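Local coordinates for protein putative aminopeptidase (Leishmania major, PDB 5NTH) that probably acts as a manganese-dependent M17 leucyl aminopeptidase, removing residues from the amino end of peptides, and binds the inhibitor actinonin, at residues 202-216 / 327-341. Sequence-based numbering, arbitrary orientation.
Sequences CVAELEAICTSVQLC and GVFCAFIAVVRSMKM
S212 and C330 meet where the two antiparallel helices run close, their CA atoms 5.1 Å apart and the helix axes inclined at 160°. The hydroxyl of S212 donates to C330 O at 2.6 Å, arriving from the face of that carbonyl opposite to A334 N, whose helical bond is thus kept. Serine suits the spot, being small enough for close helices yet able to bind a buried carbonyl. A water donates to both S212 OG and A208 O and accepts from R337 NH1, bridging the two helices; arginine's length lets it reach this water from a partly exposed position. The extended R337 side chain crosses that of T211 at about a right angle, bringing NH1 to 3.6 Å from T211 CG2, while CG2 of I333 lies over one face of the guanidinium. A208 and A334, with only methyl groups, let the backbones approach to 5.3 Å between CA atoms. Toward the start of 327-341, the small, polarisable thiol of C330 fits between the helices, SG packing against L215 CG at 3.8 Å and touching C216 CB. At the other end, chi1 of 179° swings S338 OG away from its backbone N toward E205 OE2, to which it donates at 2.6 Å from above the carboxylate plane. M341's flexible thioether chain, bent at chi3 (40°), lays CE against A204 CB, 3.4 Å away, and beside E205 CG. Helix 203-221 thus packs on helix 323-341 of the catalytic domain and, through L206 and C210, on helix 148-156 of the N-terminal domain; Y239 of helix 229-243 touches L215, I333 and R337, and strand 275-282 lies against F332 and V336.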
ATOM      1  N   CYS A 202      44.054 -26.227 -18.131  1.00 40.54           N
ATOM      2  CA  CYS A 202      44.165 -27.678 -17.983  1.00 39.13           C
ATOM      3  C   CYS A 202      43.053 -28.294 -17.127  1.00 37.53           C
ATOM      4  O   CYS A 202      42.301 -27.583 -16.465  1.00 37.64           O
ATOM      5  CB  CYS A 202      45.507 -28.031 -17.390  1.00 39.78           C
ATOM      6  SG  CYS A 202      45.703 -27.594 -15.667  1.00 42.99           S
ATOM      7  N   VAL A 203      42.974 -29.620 -17.138  1.00 34.54           N
ATOM      8  CA  VAL A 203      41.907 -30.336 -16.468  1.00 32.37           C
ATOM      9  C   VAL A 203      41.856 -30.124 -14.975  1.00 31.04           C
ATOM     10  O   VAL A 203      40.758 -30.028 -14.427  1.00 30.91           O
ATOM     11  CB  VAL A 203      42.007 -31.845 -16.736  1.00 32.66           C
ATOM     12  CG1 VAL A 203      41.052 -32.667 -15.854  1.00 32.24           C
ATOM     13  CG2 VAL A 203      41.689 -32.087 -18.194  1.00 33.29           C
ATOM     14  N   ALA A 204      43.014 -30.089 -14.315  1.00 29.80           N
ATOM     15  CA  ALA A 204      43.045 -29.848 -12.869  1.00 29.62           C
ATOM     16  C   ALA A 204      42.467 -28.454 -12.496  1.00 29.74           C
ATOM     17  O   ALA A 204      41.860 -28.300 -11.438  1.00 30.08           O
ATOM     18  CB  ALA A 204      44.453 -30.030 -12.323  1.00 29.21           C
ATOM     19  N   GLU A 205      42.644 -27.477 -13.387  1.00 29.35           N
ATOM     20  CA  GLU A 205      42.005 -26.171 -13.275  1.00 30.12           C
ATOM     21  C   GLU A 205      40.478 -26.238 -13.413  1.00 29.99           C
ATOM     22  O   GLU A 205      39.740 -25.701 -12.588  1.00 30.10           O
ATOM     23  CB  GLU A 205      42.600 -25.187 -14.284  1.00 30.41           C
ATOM     24  CG  GLU A 205      43.807 -24.455 -13.709  1.00 32.10           C
ATOM     25  CD  GLU A 205      44.763 -23.859 -14.744  1.00 34.05           C
ATOM     26  OE1 GLU A 205      45.268 -24.633 -15.623  1.00 35.95           O
ATOM     27  OE2 GLU A 205      45.024 -22.613 -14.655  1.00 34.64           O
ATOM     28  N   LEU A 206      39.989 -26.908 -14.430  1.00 30.00           N
ATOM     29  CA  LEU A 206      38.541 -26.997 -14.599  1.00 30.65           C
ATOM     30  C   LEU A 206      37.874 -27.651 -13.383  1.00 32.43           C
ATOM     31  O   LEU A 206      36.793 -27.235 -12.977  1.00 33.51           O
ATOM     32  CB  LEU A 206      38.185 -27.736 -15.872  1.00 29.66           C
ATOM     33  CG  LEU A 206      38.745 -27.083 -17.129  1.00 29.13           C
ATOM     34  CD1 LEU A 206      38.376 -27.945 -18.319  1.00 28.72           C
ATOM     35  CD2 LEU A 206      38.266 -25.654 -17.324  1.00 28.89           C
ATOM     36  N   GLU A 207      38.536 -28.644 -12.788  1.00 33.84           N
ATOM     37  CA  GLU A 207      38.083 -29.237 -11.530  1.00 34.21           C
ATOM     38  C   GLU A 207      38.119 -28.242 -10.365  1.00 33.80           C
ATOM     39  O   GLU A 207      37.208 -28.205  -9.515  1.00 36.03           O
ATOM     40  CB  GLU A 207      38.905 -30.489 -11.216  1.00 35.84           C
ATOM     41  CG  GLU A 207      38.505 -31.672 -12.095  1.00 38.19           C
ATOM     42  CD  GLU A 207      39.577 -32.755 -12.245  1.00 39.50           C
ATOM     43  OE1 GLU A 207      40.768 -32.461 -12.471  1.00 40.57           O
ATOM     44  OE2 GLU A 207      39.213 -33.938 -12.157  1.00 41.92           O
ATOM     45  N   ALA A 208      39.166 -27.441 -10.308  1.00 31.83           N
ATOM     46  CA  ALA A 208      39.241 -26.423  -9.275  1.00 30.93           C
ATOM     47  C   ALA A 208      38.108 -25.394  -9.416  1.00 29.66           C
ATOM     48  O   ALA A 208      37.523 -25.000  -8.401  1.00 28.80           O
ATOM     49  CB  ALA A 208      40.595 -25.750  -9.307  1.00 31.37           C
ATOM     50  N   ILE A 209      37.793 -24.995 -10.662  1.00 28.11           N
ATOM     51  CA  ILE A 209      36.618 -24.140 -10.955  1.00 26.84           C
ATOM     52  C   ILE A 209      35.315 -24.825 -10.533  1.00 26.67           C
ATOM     53  O   ILE A 209      34.519 -24.247  -9.791  1.00 26.58           O
ATOM     54  CB  ILE A 209      36.573 -23.711 -12.432  1.00 26.14           C
ATOM     55  CG1 ILE A 209      37.599 -22.614 -12.672  1.00 26.81           C
ATOM     56  CG2 ILE A 209      35.240 -23.132 -12.814  1.00 25.97           C
ATOM     57  CD1 ILE A 209      37.915 -22.396 -14.149  1.00 27.15           C
ATOM     58  N   CYS A 210      35.100 -26.055 -10.988  1.00 26.61           N
ATOM     59  CA  CYS A 210      33.879 -26.789 -10.638  1.00 26.54           C
ATOM     60  C   CYS A 210      33.716 -26.854  -9.133  1.00 25.04           C
ATOM     61  O   CYS A 210      32.667 -26.513  -8.635  1.00 24.18           O
ATOM     62  CB  CYS A 210      33.884 -28.196 -11.222  1.00 27.56           C
ATOM     63  SG  CYS A 210      33.651 -28.194 -13.007  1.00 29.80           S
ATOM     64  N   THR A 211      34.770 -27.255  -8.420  1.00 24.07           N
ATOM     65  CA  THR A 211      34.744 -27.318  -6.954  1.00 23.44           C
ATOM     66  C   THR A 211      34.403 -25.967  -6.336  1.00 23.22           C
ATOM     67  O   THR A 211      33.581 -25.906  -5.414  1.00 23.00           O
ATOM     68  CB  THR A 211      36.083 -27.818  -6.388  1.00 23.54           C
ATOM     69  OG1 THR A 211      36.270 -29.192  -6.726  1.00 24.25           O
ATOM     70  CG2 THR A 211      36.160 -27.702  -4.872  1.00 23.73           C
ATOM     71  N   SER A 212      35.045 -24.905  -6.829  1.00 22.51           N
ATOM     72  CA  SER A 212      34.782 -23.569  -6.331  1.00 22.46           C
ATOM     73  C   SER A 212      33.385 -23.046  -6.668  1.00 22.24           C
ATOM     74  O   SER A 212      32.779 -22.387  -5.840  1.00 22.20           O
ATOM     75  CB  SER A 212      35.839 -22.541  -6.799  1.00 22.73           C
ATOM     76  OG  SER A 212      36.916 -22.443  -5.870  1.00 22.82           O
ATOM     77  N   VAL A 213      32.890 -23.270  -7.874  1.00 21.96           N
ATOM     78  CA  VAL A 213      31.545 -22.805  -8.199  1.00 22.21           C
ATOM     79  C   VAL A 213      30.545 -23.496  -7.243  1.00 22.85           C
ATOM     80  O   VAL A 213      29.721 -22.855  -6.589  1.00 23.63           O
ATOM     81  CB  VAL A 213      31.167 -23.125  -9.651  1.00 22.31           C
ATOM     82  CG1 VAL A 213      29.667 -23.113  -9.855  1.00 22.64           C
ATOM     83  CG2 VAL A 213      31.794 -22.155 -10.612  1.00 22.32           C
ATOM     84  N   GLN A 214      30.640 -24.808  -7.149  1.00 22.63           N
ATOM     85  CA  GLN A 214      29.768 -25.551  -6.254  1.00 22.80           C
ATOM     86  C   GLN A 214      29.926 -25.295  -4.749  1.00 23.06           C
ATOM     87  O   GLN A 214      28.934 -25.366  -4.023  1.00 23.27           O
ATOM     88  CB  GLN A 214      29.892 -27.033  -6.533  1.00 22.39           C
ATOM     89  CG  GLN A 214      29.087 -27.392  -7.752  1.00 22.32           C
ATOM     90  CD  GLN A 214      29.187 -28.839  -8.076  1.00 22.00           C
ATOM     91  OE1 GLN A 214      29.895 -29.559  -7.409  1.00 21.99           O
ATOM     92  NE2 GLN A 214      28.487 -29.270  -9.102  1.00 21.93           N
ATOM     93  N   LEU A 215      31.139 -25.036  -4.273  1.00 23.26           N
ATOM     94  CA  LEU A 215      31.292 -24.611  -2.885  1.00 24.02           C
ATOM     95  C   LEU A 215      30.532 -23.289  -2.721  1.00 24.57           C
ATOM     96  O   LEU A 215      29.853 -23.048  -1.732  1.00 24.70           O
ATOM     97  CB  LEU A 215      32.751 -24.419  -2.509  1.00 23.93           C
ATOM     98  CG  LEU A 215      32.975 -23.839  -1.127  1.00 24.18           C
ATOM     99  CD1 LEU A 215      32.124 -24.496  -0.052  1.00 24.39           C
ATOM    100  CD2 LEU A 215      34.427 -23.946  -0.742  1.00 24.53           C
ATOM    101  N   CYS A 216      30.609 -22.456  -3.737  1.00 24.73           N
ATOM    102  CA  CYS A 216      29.907 -21.204  -3.713  1.00 24.97           C
ATOM    103  C   CYS A 216      28.395 -21.398  -3.635  1.00 24.82           C
ATOM    104  O   CYS A 216      27.744 -20.759  -2.818  1.00 24.64           O
ATOM    105  CB  CYS A 216      30.302 -20.360  -4.913  1.00 25.03           C
ATOM    106  SG  CYS A 216      29.583 -18.752  -4.796  1.00 24.60           S
ATOM    107  N   GLY A 327      31.344 -15.663  -3.957  1.00 27.20           N
ATOM    108  CA  GLY A 327      31.933 -15.556  -5.286  1.00 27.86           C
ATOM    109  C   GLY A 327      33.435 -15.268  -5.240  1.00 28.70           C
ATOM    110  O   GLY A 327      34.235 -16.088  -5.705  1.00 28.29           O
ATOM    111  N   VAL A 328      33.818 -14.141  -4.622  1.00 28.68           N
ATOM    112  CA  VAL A 328      35.238 -13.794  -4.482  1.00 28.25           C
ATOM    113  C   VAL A 328      36.022 -14.728  -3.546  1.00 28.25           C
ATOM    114  O   VAL A 328      37.186 -14.943  -3.773  1.00 29.35           O
ATOM    115  CB  VAL A 328      35.490 -12.326  -4.042  1.00 27.77           C
ATOM    116  CG1 VAL A 328      34.822 -11.337  -4.983  1.00 26.88           C
ATOM    117  CG2 VAL A 328      35.056 -12.096  -2.604  1.00 28.06           C
ATOM    118  N   PHE A 329      35.421 -15.230  -2.478  1.00 28.48           N
ATOM    119  CA  PHE A 329      36.120 -16.177  -1.597  1.00 29.04           C
ATOM    120  C   PHE A 329      36.503 -17.435  -2.364  1.00 30.07           C
ATOM    121  O   PHE A 329      37.648 -17.866  -2.311  1.00 31.55           O
ATOM    122  CB  PHE A 329      35.231 -16.596  -0.449  1.00 28.77           C
ATOM    123  CG  PHE A 329      35.820 -17.665   0.446  1.00 28.84           C
ATOM    124  CD1 PHE A 329      37.005 -17.459   1.126  1.00 28.70           C
ATOM    125  CD2 PHE A 329      35.121 -18.862   0.685  1.00 29.78           C
ATOM    126  CE1 PHE A 329      37.493 -18.436   2.000  1.00 28.89           C
ATOM    127  CE2 PHE A 329      35.615 -19.851   1.545  1.00 29.17           C
ATOM    128  CZ  PHE A 329      36.805 -19.629   2.207  1.00 29.03           C
ATOM    129  N   CYS A 330      35.539 -18.028  -3.058  1.00 29.64           N
ATOM    130  CA  CYS A 330      35.784 -19.252  -3.795  1.00 29.39           C
ATOM    131  C   CYS A 330      36.630 -19.011  -5.056  1.00 29.27           C
ATOM    132  O   CYS A 330      37.348 -19.901  -5.466  1.00 31.25           O
ATOM    133  CB  CYS A 330      34.477 -19.943  -4.190  1.00 29.39           C
ATOM    134  SG  CYS A 330      33.457 -20.486  -2.823  1.00 28.98           S
ATOM    135  N   ALA A 331      36.533 -17.844  -5.683  1.00 28.04           N
ATOM    136  CA  ALA A 331      37.500 -17.453  -6.716  1.00 26.78           C
ATOM    137  C   ALA A 331      38.919 -17.406  -6.165  1.00 26.57           C
ATOM    138  O   ALA A 331      39.839 -17.980  -6.769  1.00 27.70           O
ATOM    139  CB  ALA A 331      37.152 -16.131  -7.339  1.00 26.32           C
ATOM    140  N   PHE A 332      39.125 -16.762  -5.025  1.00 25.77           N
ATOM    141  CA  PHE A 332      40.452 -16.826  -4.351  1.00 25.29           C
ATOM    142  C   PHE A 332      41.019 -18.258  -4.256  1.00 25.95           C
ATOM    143  O   PHE A 332      42.182 -18.492  -4.563  1.00 26.56           O
ATOM    144  CB  PHE A 332      40.383 -16.211  -2.968  1.00 24.21           C
ATOM    145  CG  PHE A 332      41.657 -16.297  -2.178  1.00 23.33           C
ATOM    146  CD1 PHE A 332      42.660 -15.364  -2.356  1.00 23.24           C
ATOM    147  CD2 PHE A 332      41.807 -17.248  -1.193  1.00 22.84           C
ATOM    148  CE1 PHE A 332      43.815 -15.409  -1.582  1.00 23.26           C
ATOM    149  CE2 PHE A 332      42.942 -17.304  -0.419  1.00 22.85           C
ATOM    150  CZ  PHE A 332      43.965 -16.392  -0.622  1.00 23.18           C
ATOM    151  N   ILE A 333      40.173 -19.204  -3.876  1.00 26.79           N
ATOM    152  CA  ILE A 333      40.573 -20.589  -3.640  1.00 26.56           C
ATOM    153  C   ILE A 333      41.037 -21.237  -4.922  1.00 26.49           C
ATOM    154  O   ILE A 333      42.078 -21.887  -4.930  1.00 27.64           O
ATOM    155  CB  ILE A 333      39.401 -21.374  -3.040  1.00 26.81           C
ATOM    156  CG1 ILE A 333      39.192 -20.859  -1.616  1.00 27.76           C
ATOM    157  CG2 ILE A 333      39.642 -22.889  -3.080  1.00 26.61           C
ATOM    158  CD1 ILE A 333      38.045 -21.516  -0.872  1.00 28.33           C
ATOM    159  N   ALA A 334      40.252 -21.057  -5.980  1.00 25.31           N
ATOM    160  CA  ALA A 334      40.532 -21.632  -7.275  1.00 25.09           C
ATOM    161  C   ALA A 334      41.813 -21.054  -7.891  1.00 25.91           C
ATOM    162  O   ALA A 334      42.674 -21.799  -8.389  1.00 26.50           O
ATOM    163  CB  ALA A 334      39.374 -21.381  -8.195  1.00 24.83           C
ATOM    164  N   VAL A 335      41.923 -19.729  -7.855  1.00 25.88           N
ATOM    165  CA  VAL A 335      43.121 -19.035  -8.301  1.00 25.92           C
ATOM    166  C   VAL A 335      44.343 -19.524  -7.558  1.00 26.40           C
ATOM    167  O   VAL A 335      45.272 -19.988  -8.177  1.00 27.09           O
ATOM    168  CB  VAL A 335      43.029 -17.528  -8.113  1.00 25.76           C
ATOM    169  CG1 VAL A 335      44.377 -16.881  -8.350  1.00 25.59           C
ATOM    170  CG2 VAL A 335      42.012 -16.960  -9.088  1.00 26.37           C
ATOM    171  N   VAL A 336      44.349 -19.428  -6.240  1.00 26.64           N
ATOM    172  CA  VAL A 336      45.462 -19.976  -5.486  1.00 27.24           C
ATOM    173  C   VAL A 336      45.742 -21.446  -5.792  1.00 28.72           C
ATOM    174  O   VAL A 336      46.896 -21.860  -5.827  1.00 30.09           O
ATOM    175  CB  VAL A 336      45.272 -19.773  -3.990  1.00 27.49           C
ATOM    176  CG1 VAL A 336      46.216 -20.650  -3.168  1.00 28.05           C
ATOM    177  CG2 VAL A 336      45.478 -18.322  -3.646  1.00 27.38           C
ATOM    178  N   ARG A 337      44.702 -22.243  -5.982  1.00 29.14           N
ATOM    179  CA  ARG A 337      44.902 -23.656  -6.292  1.00 28.40           C
ATOM    180  C   ARG A 337      45.603 -23.812  -7.621  1.00 29.38           C
ATOM    181  O   ARG A 337      46.423 -24.719  -7.785  1.00 30.10           O
ATOM    182  CB  ARG A 337      43.574 -24.405  -6.329  1.00 28.03           C
ATOM    183  CG  ARG A 337      43.264 -25.033  -4.999  1.00 28.63           C
ATOM    184  CD  ARG A 337      41.850 -25.560  -4.909  1.00 29.19           C
ATOM    185  NE  ARG A 337      41.618 -26.246  -3.628  1.00 29.41           N
ATOM    186  CZ  ARG A 337      40.418 -26.591  -3.161  1.00 28.64           C
ATOM    187  NH1 ARG A 337      39.298 -26.330  -3.845  1.00 28.31           N
ATOM    188  NH2 ARG A 337      40.337 -27.184  -1.988  1.00 28.82           N
ATOM    189  N   SER A 338      45.255 -22.953  -8.579  1.00 29.62           N
ATOM    190  CA  SER A 338      45.863 -22.993  -9.892  1.00 30.24           C
ATOM    191  C   SER A 338      47.374 -22.599  -9.789  1.00 31.42           C
ATOM    192  O   SER A 338      48.263 -23.252 -10.355  1.00 30.84           O
ATOM    193  CB  SER A 338      45.066 -22.101 -10.849  1.00 30.57           C
ATOM    194  OG  SER A 338      45.636 -22.084 -12.162  1.00 31.95           O
ATOM    195  N   MET A 339      47.649 -21.548  -9.025  1.00 32.88           N
ATOM    196  CA  MET A 339      49.017 -21.112  -8.723  1.00 34.30           C
ATOM    197  C   MET A 339      49.895 -22.240  -8.174  1.00 35.17           C
ATOM    198  O   MET A 339      51.041 -22.384  -8.584  1.00 36.68           O
ATOM    199  CB  MET A 339      49.011 -19.919  -7.746  1.00 33.14           C
ATOM    200  CG  MET A 339      48.621 -18.626  -8.413  1.00 32.81           C
ATOM    201  SD  MET A 339      48.804 -17.175  -7.375  1.00 34.10           S
ATOM    202  CE  MET A 339      47.692 -17.536  -6.087  1.00 34.84           C
ATOM    203  N   LYS A 340      49.346 -23.033  -7.270  1.00 35.93           N
ATOM    204  CA  LYS A 340      50.057 -24.173  -6.697  1.00 37.33           C
ATOM    205  C   LYS A 340      50.236 -25.353  -7.657  1.00 37.93           C
ATOM    206  O   LYS A 340      51.076 -26.219  -7.414  1.00 35.26           O
ATOM    207  CB  LYS A 340      49.323 -24.653  -5.454  1.00 38.51           C
ATOM    208  CG  LYS A 340      49.349 -23.638  -4.330  1.00 38.21           C
ATOM    209  CD  LYS A 340      48.987 -24.307  -3.025  1.00 39.28           C
ATOM    210  CE  LYS A 340      49.109 -23.361  -1.846  1.00 39.63           C
ATOM    211  NZ  LYS A 340      50.414 -22.662  -1.767  1.00 39.46           N
ATOM    212  N   MET A 341      49.444 -25.382  -8.728  1.00 40.32           N
ATOM    213  CA  MET A 341      49.542 -26.417  -9.771  1.00 42.72           C
ATOM    214  C   MET A 341      50.719 -26.272 -10.758  1.00 46.19           C
ATOM    215  O   MET A 341      51.380 -27.265 -11.042  1.00 49.90           O
ATOM    216  CB  MET A 341      48.226 -26.511 -10.547  1.00 41.94           C
ATOM    217  CG  MET A 341      47.140 -27.258  -9.787  1.00 43.05           C
ATOM    218  SD  MET A 341      45.453 -26.953 -10.347  1.00 44.59           S
ATOM    219  CE  MET A 341      45.774 -26.942 -12.105  1.00 43.02           C
TER
HETATM  220  O   HOH W   1      38.472 -24.572  -5.695  1.00 36.15           O